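Local coordinates for protein exotoxin 6 (Staphylococcus aureus subsp. aureus Mu50, PDB 4ZYS) that is a staphylococcal superantigen-like exotoxin that probably binds host molecules, perhaps sugar-bearing ones, and so may help the bacterium evade immune defence, at residues E10-E23 / Y135-S149. Residues are numbered along the deposited sequence; the frame is centred on the assembly and turned at random.
Sequences ESELKHYYNKPVLE and YRLRERAIKQHGLYS
Three tyrosines, Y17, Y135 and Y148, carry this contact, each taking an aliphatic carbon over a ring face in a CH-pi contact. R138 lays its CD over the Y17 ring, 3.6 Å from the centroid, and its extended chain continues so that the guanidinium passes above Y17 OH, ring and guanidinium planes being only 12° apart; Y16 CD2 fills the opposite face. L13 CB sits almost on the normal of the Y148 ring, 3.6 Å from its centroid, with L147 behind, while L13 CD1 touches Y148 CE1. Likewise V21 CG2 lies over one face of Y135, 3.7 Å from the ring centre. The CD1 methyl of I142 packs against Y17 CB at 3.6 Å.

The polar ends of these rings are tied down too. R138 NH1 donates to Y148 OH (2.9 Å), tilted from the guanidinium plane, and Y148 OH also bonds to L171 O. D134 OD1 forms a salt bridge with R138 NE, OD2 a hydrogen bond with Y17 OH. A chi1 of -177° swings the Y135 ring toward the turn after helix 10-17, where Y135 OH comes within 2.5 Å of K19 O, a weak, doubtful bond since Y17 O also lies near.

Toward strand 21-23, R136 NH2 forms a salt bridge with E23 OE2 whose hydrogen bond is weak (3.3 Å); that from NH1 to E139 OE1 is straighter. Water 2 links R136 NE to E23 OE1.

The beta-grasp helix thus receives the N-terminal helix and first OB-fold strand, joining the two domains. Tyrosine suits this seam, offering apolar faces for packing and a hydroxyl for polar groups at the ring edges, with charge pairing at its partly exposed margin.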
loop_
_atom_site.group_PDB
_atom_site.type_symbol
_atom_site.label_atom_id
_atom_site.label_comp_id
_atom_site.label_asym_id
_atom_site.label_seq_id
_atom_site.Cartn_x
_atom_site.Cartn_y
_atom_site.Cartn_z
ATOM N N GLU A 10 1.400 9.695 -16.912
ATOM C CA GLU A 10 0.212 9.605 -16.063
ATOM C C GLU A 10 -0.651 8.363 -16.443
ATOM O O GLU A 10 -1.372 7.858 -15.581
ATOM C CB GLU A 10 -0.606 10.900 -16.062
ATOM C CG GLU A 10 -1.203 11.309 -17.402
ATOM C CD GLU A 10 -2.163 12.487 -17.357
ATOM O OE1 GLU A 10 -2.435 12.999 -16.247
ATOM O OE2 GLU A 10 -2.651 12.891 -18.437
ATOM N N SER A 11 -0.523 7.869 -17.707
ATOM C CA SER A 11 -1.178 6.674 -18.235
ATOM C C SER A 11 -0.644 5.449 -17.519
ATOM O O SER A 11 -1.426 4.587 -17.124
ATOM C CB SER A 11 -0.964 6.545 -19.745
ATOM O OG SER A 11 -1.813 7.412 -20.477
ATOM N N GLU A 12 0.690 5.392 -17.323
ATOM C CA GLU A 12 1.373 4.329 -16.586
ATOM C C GLU A 12 0.892 4.313 -15.130
ATOM O O GLU A 12 0.466 3.272 -14.655
ATOM C CB GLU A 12 2.901 4.520 -16.656
ATOM C CG GLU A 12 3.477 4.306 -18.054
ATOM C CD GLU A 12 4.882 4.814 -18.332
ATOM O OE1 GLU A 12 5.499 5.451 -17.444
ATOM O OE2 GLU A 12 5.352 4.603 -19.473
ATOM N N LEU A 13 0.912 5.463 -14.444
ATOM C CA LEU A 13 0.456 5.608 -13.048
ATOM C C LEU A 13 -1.054 5.272 -12.914
ATOM O O LEU A 13 -1.437 4.516 -12.028
ATOM C CB LEU A 13 0.767 7.025 -12.533
ATOM C CG LEU A 13 2.266 7.428 -12.543
ATOM C CD1 LEU A 13 2.434 8.931 -12.498
ATOM C CD2 LEU A 13 3.041 6.786 -11.421
ATOM N N LYS A 14 -1.880 5.734 -13.846
ATOM C CA LYS A 14 -3.303 5.412 -13.844
ATOM C C LYS A 14 -3.513 3.896 -13.972
ATOM O O LYS A 14 -4.246 3.325 -13.167
ATOM C CB LYS A 14 -4.049 6.150 -14.963
ATOM C CG LYS A 14 -5.541 6.313 -14.669
ATOM C CD LYS A 14 -6.291 6.834 -15.879
ATOM C CE LYS A 14 -7.778 7.002 -15.653
ATOM N NZ LYS A 14 -8.527 5.706 -15.693
ATOM N N HIS A 15 -2.853 3.256 -14.961
ATOM C CA HIS A 15 -2.975 1.826 -15.218
ATOM C C HIS A 15 -2.567 1.010 -13.969
ATOM O O HIS A 15 -3.334 0.159 -13.498
ATOM C CB HIS A 15 -2.137 1.422 -16.451
ATOM C CG HIS A 15 -2.173 -0.047 -16.713
ATOM N ND1 HIS A 15 -3.277 -0.650 -17.330
ATOM C CD2 HIS A 15 -1.292 -1.011 -16.349
ATOM C CE1 HIS A 15 -2.996 -1.946 -17.369
ATOM N NE2 HIS A 15 -1.816 -2.214 -16.789
ATOM N N TYR A 16 -1.390 1.321 -13.404
ATOM C CA TYR A 16 -0.866 0.638 -12.226
ATOM C C TYR A 16 -1.817 0.782 -11.037
ATOM O O TYR A 16 -2.190 -0.231 -10.427
ATOM C CB TYR A 16 0.544 1.176 -11.876
ATOM C CG TYR A 16 1.172 0.485 -10.692
ATOM C CD1 TYR A 16 1.787 -0.753 -10.830
ATOM C CD2 TYR A 16 1.119 1.051 -9.422
ATOM C CE1 TYR A 16 2.346 -1.405 -9.740
ATOM C CE2 TYR A 16 1.682 0.411 -8.324
ATOM C CZ TYR A 16 2.284 -0.822 -8.486
ATOM O OH TYR A 16 2.836 -1.463 -7.411
ATOM N N TYR A 17 -2.251 2.030 -10.730
ATOM C CA TYR A 17 -3.101 2.293 -9.577
ATOM C C TYR A 17 -4.587 1.939 -9.810
ATOM O O TYR A 17 -5.340 1.954 -8.843
ATOM C CB TYR A 17 -2.904 3.720 -9.071
ATOM C CG TYR A 17 -1.596 3.792 -8.303
ATOM C CD1 TYR A 17 -1.453 3.148 -7.075
ATOM C CD2 TYR A 17 -0.451 4.339 -8.885
ATOM C CE1 TYR A 17 -0.239 3.132 -6.405
ATOM C CE2 TYR A 17 0.768 4.340 -8.215
ATOM C CZ TYR A 17 0.866 3.751 -6.966
ATOM O OH TYR A 17 2.068 3.731 -6.293
ATOM N N ASN A 18 -4.970 1.468 -11.014
ATOM C CA ASN A 18 -6.326 0.963 -11.280
ATOM C C ASN A 18 -6.348 -0.591 -11.279
ATOM O O ASN A 18 -7.410 -1.177 -11.474
ATOM C CB ASN A 18 -6.884 1.502 -12.613
ATOM C CG ASN A 18 -7.458 2.907 -12.508
ATOM O OD1 ASN A 18 -7.845 3.377 -11.433
ATOM N ND2 ASN A 18 -7.520 3.616 -13.620
ATOM N N LYS A 19 -5.176 -1.251 -11.075
ATOM C CA LYS A 19 -5.053 -2.725 -11.078
ATOM C C LYS A 19 -5.900 -3.353 -9.966
ATOM O O LYS A 19 -5.889 -2.834 -8.851
ATOM C CB LYS A 19 -3.587 -3.162 -10.912
ATOM C CG LYS A 19 -2.729 -2.987 -12.145
ATOM C CD LYS A 19 -1.271 -3.243 -11.807
ATOM C CE LYS A 19 -0.385 -3.500 -13.006
ATOM N NZ LYS A 19 -0.237 -4.950 -13.282
ATOM N N PRO A 20 -6.658 -4.439 -10.233
ATOM C CA PRO A 20 -7.461 -5.054 -9.154
ATOM C C PRO A 20 -6.578 -5.538 -8.000
ATOM O O PRO A 20 -5.471 -6.023 -8.208
ATOM C CB PRO A 20 -8.161 -6.228 -9.848
ATOM C CG PRO A 20 -8.047 -5.958 -11.312
ATOM C CD PRO A 20 -6.756 -5.217 -11.484
ATOM N N VAL A 21 -7.074 -5.411 -6.786
ATOM C CA VAL A 21 -6.317 -5.782 -5.596
ATOM C C VAL A 21 -6.854 -7.089 -4.956
ATOM O O VAL A 21 -8.048 -7.329 -4.948
ATOM C CB VAL A 21 -6.345 -4.571 -4.625
ATOM C CG1 VAL A 21 -6.319 -5.002 -3.167
ATOM C CG2 VAL A 21 -5.190 -3.622 -4.937
ATOM N N LEU A 22 -5.952 -7.921 -4.430
ATOM C CA LEU A 22 -6.309 -9.133 -3.717
ATOM C C LEU A 22 -5.861 -8.958 -2.282
ATOM O O LEU A 22 -4.667 -8.893 -2.022
ATOM C CB LEU A 22 -5.685 -10.384 -4.374
ATOM C CG LEU A 22 -5.949 -11.730 -3.680
ATOM C CD1 LEU A 22 -7.469 -11.978 -3.497
ATOM C CD2 LEU A 22 -5.257 -12.903 -4.432
ATOM N N GLU A 23 -6.807 -8.783 -1.356
ATOM C CA GLU A 23 -6.444 -8.619 0.040
ATOM C C GLU A 23 -7.189 -9.607 0.909
ATOM O O GLU A 23 -8.366 -9.857 0.681
ATOM C CB GLU A 23 -6.625 -7.177 0.564
ATOM C CG GLU A 23 -7.923 -6.464 0.236
ATOM C CD GLU A 23 -8.208 -5.273 1.136
ATOM O OE1 GLU A 23 -7.268 -4.804 1.816
ATOM O OE2 GLU A 23 -9.373 -4.811 1.164
ATOM N N TYR A 135 -1.922 2.757 -2.304
ATOM C CA TYR A 135 -2.892 2.364 -3.304
ATOM C C TYR A 135 -4.268 2.965 -3.043
ATOM O O TYR A 135 -4.871 3.507 -3.970
ATOM C CB TYR A 135 -3.003 0.831 -3.398
ATOM C CG TYR A 135 -3.953 0.389 -4.492
ATOM C CD1 TYR A 135 -5.314 0.275 -4.253
ATOM C CD2 TYR A 135 -3.483 0.057 -5.754
ATOM C CE1 TYR A 135 -6.196 -0.116 -5.257
ATOM C CE2 TYR A 135 -4.355 -0.331 -6.772
ATOM C CZ TYR A 135 -5.712 -0.423 -6.514
ATOM O OH TYR A 135 -6.599 -0.806 -7.487
ATOM N N ARG A 136 -4.795 2.789 -1.820
ATOM C CA ARG A 136 -6.151 3.225 -1.468
ATOM C C ARG A 136 -6.297 4.755 -1.503
ATOM O O ARG A 136 -7.363 5.254 -1.879
ATOM C CB ARG A 136 -6.573 2.674 -0.096
ATOM C CG ARG A 136 -6.700 1.146 -0.046
ATOM C CD ARG A 136 -7.857 0.650 -0.924
ATOM N NE ARG A 136 -8.104 -0.778 -0.749
ATOM C CZ ARG A 136 -8.745 -1.535 -1.627
ATOM N NH1 ARG A 136 -9.166 -1.022 -2.778
ATOM N NH2 ARG A 136 -8.947 -2.811 -1.378
ATOM N N LEU A 137 -5.247 5.497 -1.150
ATOM C CA LEU A 137 -5.356 6.954 -1.189
ATOM C C LEU A 137 -5.289 7.458 -2.655
ATOM O O LEU A 137 -6.046 8.347 -3.039
ATOM C CB LEU A 137 -4.295 7.616 -0.301
ATOM C CG LEU A 137 -4.497 7.401 1.229
ATOM C CD1 LEU A 137 -3.218 7.683 1.993
ATOM C CD2 LEU A 137 -5.665 8.192 1.766
ATOM N N ARG A 138 -4.443 6.835 -3.472
ATOM C CA ARG A 138 -4.329 7.173 -4.889
ATOM C C ARG A 138 -5.624 6.780 -5.614
ATOM O O ARG A 138 -6.057 7.543 -6.453
ATOM C CB ARG A 138 -3.079 6.509 -5.521
ATOM C CG ARG A 138 -1.752 7.109 -4.997
ATOM C CD ARG A 138 -0.621 6.881 -5.962
ATOM N NE ARG A 138 0.678 6.837 -5.280
ATOM C CZ ARG A 138 1.845 7.137 -5.848
ATOM N NH1 ARG A 138 1.892 7.550 -7.106
ATOM N NH2 ARG A 138 2.972 7.022 -5.162
ATOM N N GLU A 139 -6.278 5.668 -5.228
ATOM C CA GLU A 139 -7.566 5.187 -5.775
ATOM C C GLU A 139 -8.682 6.224 -5.583
ATOM O O GLU A 139 -9.425 6.497 -6.522
ATOM C CB GLU A 139 -7.963 3.862 -5.096
ATOM C CG GLU A 139 -9.261 3.244 -5.597
ATOM C CD GLU A 139 -9.578 1.908 -4.960
ATOM O OE1 GLU A 139 -9.393 1.776 -3.728
ATOM O OE2 GLU A 139 -10.016 0.993 -5.695
ATOM N N ARG A 140 -8.777 6.795 -4.377
ATOM C CA ARG A 140 -9.732 7.833 -3.984
ATOM C C ARG A 140 -9.461 9.122 -4.804
ATOM O O ARG A 140 -10.392 9.675 -5.377
ATOM C CB ARG A 140 -9.578 8.060 -2.464
ATOM C CG ARG A 140 -10.492 9.079 -1.796
ATOM C CD ARG A 140 -11.856 8.563 -1.398
ATOM N NE ARG A 140 -11.860 7.378 -0.526
ATOM C CZ ARG A 140 -12.075 7.401 0.784
ATOM N NH1 ARG A 140 -12.242 8.555 1.417
ATOM N NH2 ARG A 140 -12.132 6.271 1.469
ATOM N N ALA A 141 -8.182 9.561 -4.904
ATOM C CA ALA A 141 -7.764 10.733 -5.682
ATOM C C ALA A 141 -8.064 10.562 -7.192
ATOM O O ALA A 141 -8.427 11.535 -7.848
ATOM C CB ALA A 141 -6.283 10.984 -5.478
ATOM N N ILE A 142 -7.938 9.332 -7.730
ATOM C CA ILE A 142 -8.200 9.021 -9.140
ATOM C C ILE A 142 -9.701 9.035 -9.415
ATOM O O ILE A 142 -10.150 9.704 -10.348
ATOM C CB ILE A 142 -7.558 7.665 -9.559
ATOM C CG1 ILE A 142 -6.008 7.750 -9.559
ATOM C CG2 ILE A 142 -8.093 7.161 -10.904
ATOM C CD1 ILE A 142 -5.325 6.397 -9.444
ATOM N N LYS A 143 -10.464 8.274 -8.611
ATOM C CA LYS A 143 -11.906 8.105 -8.779
ATOM C C LYS A 143 -12.662 9.388 -8.528
ATOM O O LYS A 143 -13.497 9.748 -9.346
ATOM C CB LYS A 143 -12.442 6.970 -7.881
ATOM C CG LYS A 143 -12.112 5.572 -8.410
ATOM C CD LYS A 143 -12.875 4.451 -7.669
ATOM C CE LYS A 143 -12.525 3.085 -8.241
ATOM N NZ LYS A 143 -13.437 2.005 -7.771
ATOM N N GLN A 144 -12.344 10.116 -7.460
ATOM C CA GLN A 144 -13.100 11.327 -7.138
ATOM C C GLN A 144 -12.489 12.646 -7.610
ATOM O O GLN A 144 -13.243 13.603 -7.769
ATOM C CB GLN A 144 -13.323 11.437 -5.635
ATOM C CG GLN A 144 -14.246 10.377 -5.084
ATOM C CD GLN A 144 -14.391 10.431 -3.587
ATOM O OE1 GLN A 144 -13.659 11.115 -2.859
ATOM N NE2 GLN A 144 -15.335 9.679 -3.100
ATOM N N HIS A 145 -11.168 12.745 -7.791
ATOM C CA HIS A 145 -10.602 14.060 -8.123
ATOM C C HIS A 145 -9.804 14.102 -9.430
ATOM O O HIS A 145 -9.136 15.099 -9.708
ATOM C CB HIS A 145 -9.751 14.561 -6.942
ATOM C CG HIS A 145 -10.503 14.543 -5.651
ATOM N ND1 HIS A 145 -11.305 15.593 -5.281
ATOM C CD2 HIS A 145 -10.624 13.559 -4.730
ATOM C CE1 HIS A 145 -11.848 15.249 -4.121
ATOM N NE2 HIS A 145 -11.472 14.035 -3.749
ATOM N N GLY A 146 -9.947 13.064 -10.246
ATOM C CA GLY A 146 -9.325 12.974 -11.560
ATOM C C GLY A 146 -7.808 12.933 -11.596
ATOM O O GLY A 146 -7.210 13.400 -12.569
ATOM N N LEU A 147 -7.172 12.370 -10.554
ATOM C CA LEU A 147 -5.727 12.201 -10.559
ATOM C C LEU A 147 -5.328 11.254 -11.728
ATOM O O LEU A 147 -5.972 10.220 -11.951
ATOM C CB LEU A 147 -5.228 11.653 -9.206
ATOM C CG LEU A 147 -3.687 11.449 -9.037
ATOM C CD1 LEU A 147 -2.911 12.795 -8.985
ATOM C CD2 LEU A 147 -3.391 10.644 -7.763
ATOM N N TYR A 148 -4.292 11.656 -12.482
ATOM C CA TYR A 148 -3.691 10.952 -13.634
ATOM C C TYR A 148 -4.581 11.045 -14.859
ATOM O O TYR A 148 -4.512 10.229 -15.775
ATOM C CB TYR A 148 -3.318 9.497 -13.308
ATOM C CG TYR A 148 -2.448 9.348 -12.078
ATOM C CD1 TYR A 148 -1.362 10.192 -11.858
ATOM C CD2 TYR A 148 -2.691 8.339 -11.150
ATOM C CE1 TYR A 148 -0.576 10.075 -10.713
ATOM C CE2 TYR A 148 -1.874 8.173 -10.034
ATOM C CZ TYR A 148 -0.827 9.053 -9.810
ATOM O OH TYR A 148 -0.059 8.915 -8.680
ATOM N N SER A 149 -5.362 12.111 -14.897
ATOM C CA SER A 149 -6.170 12.506 -16.039
ATOM C C SER A 149 -5.952 13.989 -16.250
ATOM O O SER A 149 -5.724 14.710 -15.269
ATOM C CB SER A 149 -7.635 12.169 -15.824
ATOM O OG SER A 149 -7.764 10.758 -15.846
HETATM O O HOH W 1 -8.616 1.846 -8.470
HETATM O O HOH W 2 -7.580 -1.649 1.933
#